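Local coordinates for protein Non-ribosomal peptide synthetase (Methanobrevibacter ruminantium, PDB 6VTJ) that carries a phosphopantetheine-armed carrier domain joined to a reductase domain that probably releases the finished peptide by NAD(P)H-dependent reduction of its thioester, at residues A[195-200]-A[216-221]; A[155-160]-A[204-209]; A[229-234]-A[296-301]; A[253-258]-A[301-306]. All coordinates share one frame; numbering follows the deposited sequence.

Interaction 1: residues A[195-200]-A[216-221]; sequences GDITEI and NSAALV. With PNS (4'-phosphopantetheine), chain B.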
loop_
_atom_site.group_PDB
_atom_site.type_symbol
_atom_site.label_atom_id
_atom_site.label_comp_id
_atom_site.label_asym_id
_atom_site.label_seq_id
_atom_site.Cartn_x
_atom_site.Cartn_y
_atom_site.Cartn_z
ATOM N N GLY A 195 -5.796 -21.873 0.465
ATOM C CA GLY A 195 -4.776 -21.601 -0.524
ATOM C C GLY A 195 -3.942 -20.388 -0.185
ATOM O O GLY A 195 -4.297 -19.571 0.673
ATOM N N ASP A 196 -2.834 -20.283 -0.913
ATOM C CA ASP A 196 -1.780 -19.297 -0.728
ATOM C C ASP A 196 -1.309 -18.933 -2.131
ATOM O O ASP A 196 -0.872 -19.820 -2.873
ATOM C CB ASP A 196 -0.643 -19.918 0.102
ATOM C CG ASP A 196 0.438 -18.923 0.505
ATOM O OD1 ASP A 196 0.682 -17.926 -0.223
ATOM O OD2 ASP A 196 1.074 -19.178 1.559
ATOM N N ILE A 197 -1.393 -17.653 -2.513
ATOM C CA ILE A 197 -1.043 -17.331 -3.894
ATOM C C ILE A 197 0.441 -17.586 -4.181
ATOM O O ILE A 197 0.819 -17.701 -5.351
ATOM C CB ILE A 197 -1.442 -15.878 -4.280
ATOM C CG1 ILE A 197 -0.678 -14.836 -3.462
ATOM C CG2 ILE A 197 -2.959 -15.682 -4.204
ATOM C CD1 ILE A 197 -0.827 -13.395 -4.007
ATOM N N THR A 198 1.294 -17.698 -3.147
ATOM C CA THR A 198 2.718 -17.970 -3.374
ATOM C C THR A 198 3.004 -19.425 -3.725
ATOM O O THR A 198 4.130 -19.733 -4.142
ATOM C CB THR A 198 3.580 -17.604 -2.157
ATOM O OG1 THR A 198 3.196 -18.406 -1.030
ATOM C CG2 THR A 198 3.450 -16.136 -1.813
ATOM N N GLU A 199 2.041 -20.321 -3.536
ATOM C CA GLU A 199 2.147 -21.706 -3.965
ATOM C C GLU A 199 1.271 -21.876 -5.197
ATOM O O GLU A 199 0.045 -21.778 -5.109
ATOM C CB GLU A 199 1.712 -22.658 -2.857
ATOM C CG GLU A 199 2.550 -22.574 -1.605
ATOM C CD GLU A 199 4.011 -22.833 -1.880
ATOM O OE1 GLU A 199 4.867 -22.157 -1.256
ATOM O OE2 GLU A 199 4.300 -23.704 -2.732
ATOM N N ILE A 200 1.902 -22.151 -6.336
ATOM C CA ILE A 200 1.166 -22.258 -7.589
ATOM C C ILE A 200 0.227 -23.466 -7.592
ATOM O O ILE A 200 -0.872 -23.404 -8.165
ATOM C CB ILE A 200 2.168 -22.285 -8.762
ATOM C CG1 ILE A 200 1.442 -22.291 -10.112
ATOM C CG2 ILE A 200 3.163 -23.446 -8.621
ATOM C CD1 ILE A 200 2.147 -21.431 -11.169
ATOM N N ASN A 216 -7.093 -9.783 -7.683
ATOM C CA ASN A 216 -5.911 -10.025 -6.861
ATOM C C ASN A 216 -5.665 -8.809 -5.984
ATOM O O ASN A 216 -5.020 -7.833 -6.394
ATOM C CB ASN A 216 -4.686 -10.340 -7.706
ATOM C CG ASN A 216 -3.558 -10.874 -6.849
ATOM O OD1 ASN A 216 -3.693 -11.936 -6.242
ATOM N ND2 ASN A 216 -2.481 -10.116 -6.730
ATOM N N SER A 217 -6.228 -8.855 -4.778
ATOM C CA SER A 217 -5.979 -7.836 -3.777
ATOM C C SER A 217 -5.048 -8.323 -2.682
ATOM O O SER A 217 -4.676 -7.529 -1.820
ATOM C CB SER A 217 -7.296 -7.339 -3.164
ATOM O OG SER A 217 -7.766 -8.259 -2.194
ATOM N N ALA A 218 -4.647 -9.599 -2.691
ATOM C CA ALA A 218 -3.629 -10.045 -1.753
ATOM C C ALA A 218 -2.339 -9.306 -2.045
ATOM O O ALA A 218 -1.906 -9.234 -3.200
ATOM C CB ALA A 218 -3.389 -11.552 -1.856
ATOM N N ALA A 219 -1.725 -8.777 -0.991
ATOM C CA ALA A 219 -0.505 -7.988 -1.039
ATOM C C ALA A 219 0.073 -7.884 0.363
ATOM O O ALA A 219 -0.668 -7.863 1.351
ATOM C CB ALA A 219 -0.758 -6.580 -1.571
ATOM N N LEU A 220 1.397 -7.764 0.434
ATOM C CA LEU A 220 2.086 -7.356 1.656
ATOM C C LEU A 220 2.416 -5.872 1.496
ATOM O O LEU A 220 3.237 -5.510 0.651
ATOM C CB LEU A 220 3.326 -8.229 1.883
ATOM C CG LEU A 220 4.493 -7.705 2.717
ATOM C CD1 LEU A 220 3.974 -7.384 4.086
ATOM C CD2 LEU A 220 5.517 -8.789 2.836
ATOM N N VAL A 221 1.733 -5.004 2.260
ATOM C CA VAL A 221 1.823 -3.564 2.032
ATOM C C VAL A 221 2.737 -2.895 3.059
ATOM O O VAL A 221 2.490 -1.760 3.477
ATOM C CB VAL A 221 0.420 -2.904 2.006
ATOM C CG1 VAL A 221 -0.481 -3.624 1.014
ATOM C CG2 VAL A 221 -0.257 -2.879 3.375
HETATM O O23 PNS B . 7.699 -5.010 10.039
HETATM P P24 PNS B . 7.361 -3.890 10.910
HETATM O O26 PNS B . 6.316 -4.100 11.873
HETATM O O27 PNS B . 6.744 -2.848 9.967
HETATM C C28 PNS B . 6.597 -1.505 10.322
HETATM C C29 PNS B . 6.290 -0.611 9.132
HETATM C C30 PNS B . 6.064 0.783 9.643
HETATM C C31 PNS B . 7.484 -0.583 8.194
HETATM C C32 PNS B . 5.005 -1.113 8.442
HETATM O O33 PNS B . 4.036 -1.352 9.425
HETATM C C34 PNS B . 4.487 -0.165 7.374
HETATM O O35 PNS B . 5.153 0.014 6.404
HETATM N N36 PNS B . 3.308 0.429 7.556
HETATM C C37 PNS B . 2.656 1.298 6.631
HETATM C C38 PNS B . 1.780 0.583 5.630
HETATM C C39 PNS B . 0.900 1.525 4.877
HETATM O O40 PNS B . 0.376 2.448 5.405
HETATM N N41 PNS B . 0.747 1.251 3.623
#
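Ile197 and Ala218 make the apolar part of this contact: CD1 of Ile197 lies 3.8 Å from CB of Ala218. The same methyl also comes up against the amide of Asn216, CD1 standing 3.9 Å from OD1, with the two side chains running obliquely past each other. Ile197 holds CG1 between its backbone N and carbonyl carbon (chi1 64°), and the extended chi2 of 168° then carries CD1 across to 216-221.

The polar bonds are made within or beyond the two segments. Asp196 OD1 accepts from Thr198 N at 3.0 Å, an Asx turn, and from Thr198 OG1 at 2.7 Å; both donors approach from one face of the carboxylate, well out of its plane. A type I turn from Asp196 to Glu199 is closed by Glu199 N to Asp196 O, and Ile197 sits at its second position. The amide of Asn216 is fixed from outside, OD1 by Thr132 OG1 and ND2 by Gln255 OE1.

At the far end of 216-221, Val221 O receives a weak hydrogen bond of 3.5 Å from N41 of the 4'-phosphopantetheine arm.

The loop after strand 190-194 thus meets the end of strand 213-216 and the loop that follows through a single isoleucine methyl. The first segment is shaped by its own turn bonds, whereas the second is held by Thr132 and Gln255 and runs on to the pantetheine arm.

Interaction 2: residues A[155-160]-A[204-209]; sequences YCMLRK and KQLEDE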
loop_
_atom_site.group_PDB
_atom_site.type_symbol
_atom_site.label_atom_id
_atom_site.label_comp_id
_atom_site.label_asym_id
_atom_site.label_seq_id
_atom_site.Cartn_x
_atom_site.Cartn_y
_atom_site.Cartn_z
ATOM N N TYR A 155 -15.327 -17.083 -5.029
ATOM C CA TYR A 155 -14.377 -17.975 -4.383
ATOM C C TYR A 155 -13.313 -17.140 -3.689
ATOM O O TYR A 155 -12.675 -16.306 -4.329
ATOM C CB TYR A 155 -13.701 -18.872 -5.420
ATOM C CG TYR A 155 -14.625 -19.815 -6.163
ATOM C CD1 TYR A 155 -15.487 -19.349 -7.149
ATOM C CD2 TYR A 155 -14.610 -21.184 -5.889
ATOM C CE1 TYR A 155 -16.327 -20.226 -7.842
ATOM C CE2 TYR A 155 -15.443 -22.065 -6.571
ATOM C CZ TYR A 155 -16.299 -21.578 -7.545
ATOM O OH TYR A 155 -17.120 -22.447 -8.221
ATOM N N CYS A 156 -13.083 -17.391 -2.408
ATOM C CA CYS A 156 -12.124 -16.605 -1.631
ATOM C C CYS A 156 -10.988 -17.519 -1.214
ATOM O O CYS A 156 -11.201 -18.447 -0.430
ATOM C CB CYS A 156 -12.780 -15.978 -0.406
ATOM S SG CYS A 156 -14.235 -14.996 -0.780
ATOM N N MET A 157 -9.789 -17.250 -1.713
ATOM C CA MET A 157 -8.636 -18.082 -1.384
ATOM C C MET A 157 -7.908 -17.521 -0.166
ATOM O O MET A 157 -7.461 -16.370 -0.182
ATOM C CB MET A 157 -7.681 -18.187 -2.567
ATOM C CG MET A 157 -6.697 -19.333 -2.413
ATOM S SD MET A 157 -5.302 -19.242 -3.551
ATOM C CE MET A 157 -6.123 -19.516 -5.109
ATOM N N LEU A 158 -7.751 -18.329 0.854
ATOM C CA LEU A 158 -7.079 -17.939 2.044
ATOM C C LEU A 158 -6.486 -19.094 2.845
ATOM O O LEU A 158 -6.848 -20.215 2.667
ATOM C CB LEU A 158 -8.029 -17.167 2.908
ATOM C CG LEU A 158 -9.283 -17.826 3.433
ATOM C CD1 LEU A 158 -9.043 -18.685 4.622
ATOM C CD2 LEU A 158 -10.426 -16.906 3.677
ATOM N N ARG A 159 -5.560 -18.775 3.727
ATOM C CA ARG A 159 -4.970 -19.755 4.628
ATOM C C ARG A 159 -5.860 -19.941 5.853
ATOM O O ARG A 159 -6.544 -19.013 6.289
ATOM C CB ARG A 159 -3.574 -19.299 5.076
ATOM C CG ARG A 159 -2.533 -19.161 3.958
ATOM C CD ARG A 159 -1.147 -18.716 4.489
ATOM N NE ARG A 159 -0.986 -17.260 4.541
ATOM C CZ ARG A 159 -0.379 -16.538 3.601
ATOM N N LYS A 160 -5.827 -21.149 6.429
ATOM C CA LYS A 160 -6.626 -21.406 7.629
ATOM C C LYS A 160 -6.170 -20.559 8.813
ATOM O O LYS A 160 -6.980 -20.232 9.692
ATOM C CB LYS A 160 -6.568 -22.892 7.987
ATOM N N LYS A 204 -4.260 -25.160 -8.702
ATOM C CA LYS A 204 -4.690 -26.331 -9.461
ATOM C C LYS A 204 -6.103 -26.756 -9.078
ATOM O O LYS A 204 -6.910 -27.092 -9.949
ATOM C CB LYS A 204 -3.700 -27.479 -9.254
ATOM N N GLN A 205 -6.436 -26.708 -7.786
ATOM C CA GLN A 205 -7.765 -27.124 -7.339
ATOM C C GLN A 205 -8.892 -26.292 -7.932
ATOM O O GLN A 205 -10.055 -26.704 -7.831
ATOM C CB GLN A 205 -7.852 -27.062 -5.811
ATOM C CG GLN A 205 -7.842 -25.642 -5.240
ATOM C CD GLN A 205 -7.836 -25.632 -3.727
ATOM O OE1 GLN A 205 -8.666 -26.284 -3.089
ATOM N NE2 GLN A 205 -6.898 -24.879 -3.136
ATOM N N LEU A 206 -8.591 -25.138 -8.533
ATOM C CA LEU A 206 -9.616 -24.283 -9.115
ATOM C C LEU A 206 -9.768 -24.466 -10.614
ATOM O O LEU A 206 -10.624 -23.816 -11.220
ATOM C CB LEU A 206 -9.309 -22.817 -8.828
ATOM C CG LEU A 206 -9.174 -22.415 -7.370
ATOM C CD1 LEU A 206 -8.640 -21.011 -7.333
ATOM C CD2 LEU A 206 -10.513 -22.524 -6.639
ATOM N N GLU A 207 -8.967 -25.325 -11.235
ATOM C CA GLU A 207 -8.988 -25.384 -12.690
ATOM C C GLU A 207 -10.261 -26.008 -13.249
ATOM O O GLU A 207 -10.493 -25.903 -14.455
ATOM C CB GLU A 207 -7.763 -26.135 -13.184
ATOM C CG GLU A 207 -6.470 -25.471 -12.753
ATOM C CD GLU A 207 -5.313 -25.848 -13.652
ATOM O OE1 GLU A 207 -4.250 -25.187 -13.580
ATOM O OE2 GLU A 207 -5.487 -26.806 -14.438
ATOM N N ASP A 208 -11.090 -26.634 -12.414
ATOM C CA ASP A 208 -12.365 -27.197 -12.840
ATOM C C ASP A 208 -13.545 -26.462 -12.206
ATOM O O ASP A 208 -14.605 -27.057 -11.983
ATOM C CB ASP A 208 -12.427 -28.689 -12.511
ATOM N N GLU A 209 -13.361 -25.145 -11.887
ATOM C CA GLU A 209 -14.382 -24.275 -11.311
ATOM C C GLU A 209 -14.755 -23.182 -12.303
ATOM O O GLU A 209 -13.887 -22.686 -13.032
ATOM C CB GLU A 209 -13.909 -23.616 -10.006
ATOM C CG GLU A 209 -13.577 -24.582 -8.879
ATOM C CD GLU A 209 -14.783 -25.355 -8.385
ATOM O OE1 GLU A 209 -15.913 -24.826 -8.467
ATOM O OE2 GLU A 209 -14.590 -26.493 -7.901
#
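Tyr155 OH donates a hydrogen bond of 2.7 Å to Glu209 OE1, the polar link between the strand and the loop. The oxygen is met on its anti side, 23° out of the carboxylate plane, and lies at the edge of the phenol ring, whose plane is turned 53° from that of the carboxylate. The CG of Glu209 lies 3.9 Å from Tyr155 CE2, and a bend at chi2 (-65°) swings the carboxylate to the hydroxyl. Lys153 NZ is a second partner of the hydroxyl, and its positive charge would probably polarise the O-H toward the carboxylate.

The apolar contacts centre on Leu206. Its CD1 packs 3.7 Å from Met157 CE, while its CD2 lies obliquely to the tyrosine ring, 4.4 Å from CD2 of Tyr155. A phenylalanine in place of Tyr155 would probably keep the ring packing but leave the Glu209 carboxylate without its hydroxyl donor.

Two type I turns, Lys204 to Glu207 and Leu206 to Glu209, overlap to carry Leu206 and Glu209. Ile193 and Leu130, on the strands flanking 154-158, also touch both Tyr155 and Leu206. A connection packed in this way over one face of a parallel sheet, on its way to strand 213-216, belongs to the Rossmann-type fold of the reductase domain.

Interaction 3: residues A[229-234]-A[296-301]; sequences YIFRVN and KFLAER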
loop_
_atom_site.group_PDB
_atom_site.type_symbol
_atom_site.label_atom_id
_atom_site.label_comp_id
_atom_site.label_asym_id
_atom_site.label_seq_id
_atom_site.Cartn_x
_atom_site.Cartn_y
_atom_site.Cartn_z
ATOM N N TYR A 229 10.455 -11.502 1.156
ATOM C CA TYR A 229 9.149 -12.143 1.110
ATOM C C TYR A 229 8.125 -11.249 0.415
ATOM O O TYR A 229 7.200 -11.751 -0.248
ATOM C CB TYR A 229 8.704 -12.497 2.528
ATOM C CG TYR A 229 7.401 -13.256 2.599
ATOM C CD1 TYR A 229 7.293 -14.543 2.085
ATOM C CD2 TYR A 229 6.278 -12.687 3.191
ATOM C CE1 TYR A 229 6.096 -15.249 2.148
ATOM C CE2 TYR A 229 5.068 -13.381 3.268
ATOM C CZ TYR A 229 4.977 -14.662 2.744
ATOM O OH TYR A 229 3.767 -15.349 2.820
ATOM N N ILE A 230 8.297 -9.926 0.537
ATOM C CA ILE A 230 7.397 -8.979 -0.111
ATOM C C ILE A 230 7.331 -9.248 -1.607
ATOM O O ILE A 230 6.269 -9.119 -2.226
ATOM C CB ILE A 230 7.823 -7.528 0.190
ATOM C CG1 ILE A 230 6.831 -6.544 -0.461
ATOM C CG2 ILE A 230 9.243 -7.266 -0.278
ATOM C CD1 ILE A 230 6.881 -5.112 0.094
ATOM N N PHE A 231 8.458 -9.647 -2.205
ATOM C CA PHE A 231 8.463 -9.981 -3.624
ATOM C C PHE A 231 7.789 -11.323 -3.888
ATOM O O PHE A 231 7.278 -11.550 -4.995
ATOM C CB PHE A 231 9.897 -10.002 -4.163
ATOM C CG PHE A 231 10.561 -8.649 -4.193
ATOM C CD1 PHE A 231 10.208 -7.702 -5.143
ATOM C CD2 PHE A 231 11.562 -8.341 -3.291
ATOM C CE1 PHE A 231 10.839 -6.451 -5.174
ATOM C CE2 PHE A 231 12.186 -7.110 -3.316
ATOM C CZ PHE A 231 11.826 -6.163 -4.257
ATOM N N ARG A 232 7.791 -12.231 -2.908
ATOM C CA ARG A 232 7.097 -13.499 -3.112
ATOM C C ARG A 232 5.591 -13.285 -3.169
ATOM O O ARG A 232 4.906 -13.868 -4.017
ATOM C CB ARG A 232 7.430 -14.495 -1.992
ATOM C CG ARG A 232 8.851 -15.013 -1.980
ATOM C CD ARG A 232 8.978 -16.257 -2.818
ATOM N NE ARG A 232 8.272 -17.391 -2.227
ATOM C CZ ARG A 232 7.329 -18.090 -2.858
ATOM N NH1 ARG A 232 6.966 -17.762 -4.103
ATOM N NH2 ARG A 232 6.743 -19.116 -2.242
ATOM N N VAL A 233 5.059 -12.480 -2.250
ATOM C CA VAL A 233 3.617 -12.242 -2.234
ATOM C C VAL A 233 3.215 -11.323 -3.380
ATOM O O VAL A 233 2.270 -11.606 -4.123
ATOM C CB VAL A 233 3.165 -11.664 -0.881
ATOM C CG1 VAL A 233 1.675 -11.319 -0.918
ATOM C CG2 VAL A 233 3.457 -12.632 0.252
ATOM N N ASN A 234 3.937 -10.211 -3.549
ATOM C CA ASN A 234 3.499 -9.161 -4.454
ATOM C C ASN A 234 3.880 -9.412 -5.906
ATOM O O ASN A 234 3.256 -8.832 -6.796
ATOM C CB ASN A 234 4.070 -7.832 -3.990
ATOM C CG ASN A 234 3.470 -7.382 -2.687
ATOM O OD1 ASN A 234 2.669 -8.104 -2.086
ATOM N ND2 ASN A 234 3.852 -6.189 -2.228
ATOM N N LYS A 296 5.252 -3.783 -6.642
ATOM C CA LYS A 296 3.989 -3.524 -7.333
ATOM C C LYS A 296 4.233 -3.184 -8.806
ATOM O O LYS A 296 3.467 -3.601 -9.689
ATOM C CB LYS A 296 3.227 -2.403 -6.632
ATOM C CG LYS A 296 2.790 -2.724 -5.207
ATOM C CD LYS A 296 1.896 -3.954 -5.132
ATOM C CE LYS A 296 0.528 -3.700 -5.732
ATOM N NZ LYS A 296 -0.391 -4.796 -5.361
ATOM N N PHE A 297 5.300 -2.431 -9.090
ATOM C CA PHE A 297 5.634 -2.116 -10.471
ATOM C C PHE A 297 5.926 -3.382 -11.270
ATOM O O PHE A 297 5.475 -3.522 -12.419
ATOM C CB PHE A 297 6.834 -1.165 -10.516
ATOM C CG PHE A 297 7.428 -1.009 -11.892
ATOM C CD1 PHE A 297 8.445 -1.866 -12.335
ATOM C CD2 PHE A 297 6.971 -0.016 -12.747
ATOM C CE1 PHE A 297 8.983 -1.741 -13.612
ATOM C CE2 PHE A 297 7.514 0.124 -14.025
ATOM C CZ PHE A 297 8.529 -0.746 -14.457
ATOM N N LEU A 298 6.706 -4.300 -10.689
ATOM C CA LEU A 298 7.030 -5.546 -11.388
ATOM C C LEU A 298 5.773 -6.373 -11.620
ATOM O O LEU A 298 5.617 -7.015 -12.668
ATOM C CB LEU A 298 8.069 -6.343 -10.584
ATOM C CG LEU A 298 9.473 -5.719 -10.476
ATOM C CD1 LEU A 298 10.381 -6.519 -9.532
ATOM C CD2 LEU A 298 10.115 -5.584 -11.864
ATOM N N ALA A 299 4.849 -6.348 -10.662
ATOM C CA ALA A 299 3.577 -7.023 -10.873
ATOM C C ALA A 299 2.790 -6.402 -12.032
ATOM O O ALA A 299 2.239 -7.124 -12.874
ATOM C CB ALA A 299 2.780 -6.990 -9.578
ATOM N N GLU A 300 2.732 -5.067 -12.094
ATOM C CA GLU A 300 2.035 -4.399 -13.189
ATOM C C GLU A 300 2.627 -4.807 -14.524
ATOM O O GLU A 300 1.900 -5.077 -15.486
ATOM C CB GLU A 300 2.103 -2.875 -13.024
ATOM C CG GLU A 300 1.090 -2.288 -12.022
ATOM C CD GLU A 300 0.891 -0.778 -12.154
ATOM O OE1 GLU A 300 1.220 -0.214 -13.217
ATOM O OE2 GLU A 300 0.377 -0.151 -11.198
ATOM N N ARG A 301 3.956 -4.817 -14.610
ATOM C CA ARG A 301 4.610 -5.199 -15.861
ATOM C C ARG A 301 4.297 -6.643 -16.240
ATOM O O ARG A 301 4.091 -6.945 -17.418
ATOM C CB ARG A 301 6.115 -4.999 -15.751
ATOM C CG ARG A 301 6.855 -5.138 -17.071
ATOM C CD ARG A 301 8.331 -4.829 -16.871
ATOM N NE ARG A 301 9.020 -5.932 -16.216
ATOM C CZ ARG A 301 10.324 -5.960 -15.961
ATOM N NH1 ARG A 301 11.102 -4.930 -16.287
ATOM N NH2 ARG A 301 10.850 -7.024 -15.369
HETATM O O HOH W 1 0.920 -7.450 -5.943
#
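Helical segments 229-234 and 296-301 run in roughly the same direction, their axes 30° apart (signed crossing angle -30°) and 9.9 Å from each other at closest approach. The nearest CA atoms are those of Asn234 and Lys296, 6.3 Å apart. Segment 229-234 includes a wider pi-type turn at 232-234.

Ala299 CB rests 3.4 Å from Asn234 O. That carbonyl accepts from a water at 2.8 Å, and the water in turn accepts from Lys296 NZ at 3.0 Å, bridging the helices. Bends at chi2 and chi3 curl the lysine chain, whose CD passes 4.2 Å from Asn234 ND2; the ammonium also donates to Ile256 O. Phe231 CE1 meets Leu298 CD1 more loosely, at 4.4 Å, obliquely to the ring.

Asn234 ties the pair to its surroundings, OD1 taking Leu220 N and ND2 bonding Ser295 OG. Helices 229-246 and 291-308 thus pack side by side, with Lys296 and Ala299 also touching Gln255 of strand 252-258.

Interaction 4: residues A[253-258]-A[301-306]; sequences YVQIST and RAVLQA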
loop_
_atom_site.group_PDB
_atom_site.type_symbol
_atom_site.label_atom_id
_atom_site.label_comp_id
_atom_site.label_asym_id
_atom_site.label_seq_id
_atom_site.Cartn_x
_atom_site.Cartn_y
_atom_site.Cartn_z
ATOM N N TYR A 253 -8.046 -11.090 -15.539
ATOM C CA TYR A 253 -7.198 -10.937 -14.361
ATOM C C TYR A 253 -7.152 -9.458 -13.977
ATOM O O TYR A 253 -6.608 -8.634 -14.716
ATOM C CB TYR A 253 -5.794 -11.473 -14.618
ATOM C CG TYR A 253 -4.945 -11.523 -13.361
ATOM C CD1 TYR A 253 -4.226 -10.413 -12.937
ATOM C CD2 TYR A 253 -4.865 -12.685 -12.593
ATOM C CE1 TYR A 253 -3.458 -10.461 -11.778
ATOM C CE2 TYR A 253 -4.095 -12.735 -11.447
ATOM C CZ TYR A 253 -3.402 -11.623 -11.043
ATOM O OH TYR A 253 -2.622 -11.676 -9.900
ATOM N N VAL A 254 -7.700 -9.125 -12.820
ATOM C CA VAL A 254 -7.727 -7.768 -12.303
ATOM C C VAL A 254 -6.734 -7.681 -11.153
ATOM O O VAL A 254 -6.933 -8.294 -10.101
ATOM C CB VAL A 254 -9.129 -7.379 -11.844
ATOM C CG1 VAL A 254 -9.104 -5.968 -11.290
ATOM C CG2 VAL A 254 -10.104 -7.512 -13.018
ATOM N N GLN A 255 -5.685 -6.899 -11.348
ATOM C CA GLN A 255 -4.660 -6.673 -10.348
ATOM C C GLN A 255 -4.979 -5.378 -9.609
ATOM O O GLN A 255 -5.211 -4.347 -10.245
ATOM C CB GLN A 255 -3.282 -6.594 -11.023
ATOM C CG GLN A 255 -2.164 -5.942 -10.171
ATOM C CD GLN A 255 -1.712 -6.817 -9.013
ATOM O OE1 GLN A 255 -2.390 -7.784 -8.643
ATOM N NE2 GLN A 255 -0.548 -6.494 -8.447
ATOM N N ILE A 256 -5.019 -5.425 -8.279
ATOM C CA ILE A 256 -5.090 -4.197 -7.501
ATOM C C ILE A 256 -3.670 -3.704 -7.308
ATOM O O ILE A 256 -2.813 -4.442 -6.821
ATOM C CB ILE A 256 -5.784 -4.411 -6.150
ATOM C CG1 ILE A 256 -7.126 -5.135 -6.343
ATOM C CG2 ILE A 256 -5.884 -3.079 -5.405
ATOM C CD1 ILE A 256 -8.086 -4.456 -7.381
ATOM N N SER A 257 -3.417 -2.461 -7.710
ATOM C CA SER A 257 -2.067 -1.918 -7.676
ATOM C C SER A 257 -2.050 -0.652 -6.825
ATOM O O SER A 257 -2.978 -0.409 -6.047
ATOM C CB SER A 257 -1.573 -1.630 -9.098
ATOM O OG SER A 257 -0.158 -1.422 -9.137
ATOM N N THR A 258 -0.999 0.145 -6.939
ATOM C CA THR A 258 -0.878 1.365 -6.162
ATOM C C THR A 258 -0.559 2.520 -7.096
ATOM O O THR A 258 0.181 2.361 -8.073
ATOM C CB THR A 258 0.215 1.249 -5.050
ATOM O OG1 THR A 258 0.415 2.528 -4.445
ATOM C CG2 THR A 258 1.562 0.775 -5.621
ATOM N N ARG A 301 3.956 -4.817 -14.610
ATOM C CA ARG A 301 4.610 -5.199 -15.861
ATOM C C ARG A 301 4.297 -6.643 -16.240
ATOM O O ARG A 301 4.091 -6.945 -17.418
ATOM C CB ARG A 301 6.115 -4.999 -15.751
ATOM C CG ARG A 301 6.855 -5.138 -17.071
ATOM C CD ARG A 301 8.331 -4.829 -16.871
ATOM N NE ARG A 301 9.020 -5.932 -16.216
ATOM C CZ ARG A 301 10.324 -5.960 -15.961
ATOM N NH1 ARG A 301 11.102 -4.930 -16.287
ATOM N NH2 ARG A 301 10.850 -7.024 -15.369
ATOM N N ALA A 302 4.248 -7.553 -15.262
ATOM C CA ALA A 302 3.853 -8.926 -15.580
ATOM C C ALA A 302 2.423 -8.986 -16.118
ATOM O O ALA A 302 2.126 -9.732 -17.077
ATOM C CB ALA A 302 4.000 -9.812 -14.346
ATOM N N VAL A 303 1.521 -8.210 -15.510
ATOM C CA VAL A 303 0.123 -8.241 -15.923
ATOM C C VAL A 303 -0.007 -7.743 -17.360
ATOM O O VAL A 303 -0.644 -8.383 -18.211
ATOM C CB VAL A 303 -0.736 -7.416 -14.949
ATOM C CG1 VAL A 303 -2.132 -7.224 -15.519
ATOM C CG2 VAL A 303 -0.790 -8.074 -13.568
ATOM N N LEU A 304 0.638 -6.610 -17.664
ATOM C CA LEU A 304 0.561 -6.055 -19.016
ATOM C C LEU A 304 1.292 -6.931 -20.046
ATOM O O LEU A 304 0.858 -7.017 -21.205
ATOM C CB LEU A 304 1.110 -4.626 -19.018
ATOM C CG LEU A 304 0.228 -3.591 -18.298
ATOM C CD1 LEU A 304 0.945 -2.259 -18.042
ATOM C CD2 LEU A 304 -1.045 -3.349 -19.097
ATOM N N GLN A 305 2.395 -7.583 -19.657
ATOM C CA GLN A 305 3.027 -8.570 -20.529
ATOM C C GLN A 305 2.041 -9.664 -20.943
ATOM O O GLN A 305 1.875 -9.959 -22.143
ATOM C CB GLN A 305 4.227 -9.170 -19.804
ATOM C CG GLN A 305 5.062 -10.127 -20.640
ATOM C CD GLN A 305 6.249 -10.640 -19.855
ATOM O OE1 GLN A 305 7.088 -9.860 -19.398
ATOM N NE2 GLN A 305 6.312 -11.954 -19.662
ATOM N N ALA A 306 1.392 -10.296 -19.953
ATOM C CA ALA A 306 0.382 -11.310 -20.270
ATOM C C ALA A 306 -0.697 -10.746 -21.187
ATOM O O ALA A 306 -1.234 -11.464 -22.043
ATOM C CB ALA A 306 -0.265 -11.853 -18.999
#
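Val303 sets its CG2 methyl against two residues of the strand at once, 4.0 Å from CE1 of Tyr253 and 3.9 Å from CB of Gln255. The methyl approaches the tyrosine ring obliquely, and the two side chains cross at about a right angle. With CG1 anti to the backbone N (chi1 169°), CG2 is left beside that nitrogen, directed at the strand.

Tyr253 and Gln255, two positions apart on the strand, both direct their CB toward the helix, and Val303 is the helix residue that answers them. Gln255 offers just its CB here. A bend at chi2 (71°) turns the rest of its chain away, and its OE1 accepts from Asn216 ND2 on the neighbouring strand 213-216. The helix is packed further by Val313 and Ile315 of strand 313-322, which also touch Val303, while Val238 of helix 229-246 lies against both Tyr253 and Gln255.

Strand 252-258 is followed by helix 291-308 and then by parallel strand 313-322, so the helix covers the sheet between its own two strands, as in a beta-alpha-beta unit. The contact itself is purely apolar: one methyl of a beta-branched side chain meets an aromatic carbon and an aliphatic one, and the glutamine's buried amide oxygen is taken up within the sheet, by Asn216.

All four contacts are largely buried in the reductase domain, but interaction 2 lies farthest from the centre of the chain and interaction 3 nearest. Interactions 3 and 4 share helix 291-308 and Arg301, and Glu300 OE2 bonds Ser257 OG between them. Interaction 1 stands amid the others: Gly195 N bonds Leu158 O of interaction 2, Thr198 O bonds Arg232 NH2 of interaction 3, and Asn216 N bonds Val254 O of interaction 4. Interactions 2 and 4 do not touch, although both reach the same sheet. The chemistry of the four differs: interaction 4 is apolar, interaction 3 includes a water bridge, interaction 2 adds a tyrosine–carboxylate bond, and interaction 1 alone includes a weak hydrogen bond to the phosphopantetheine.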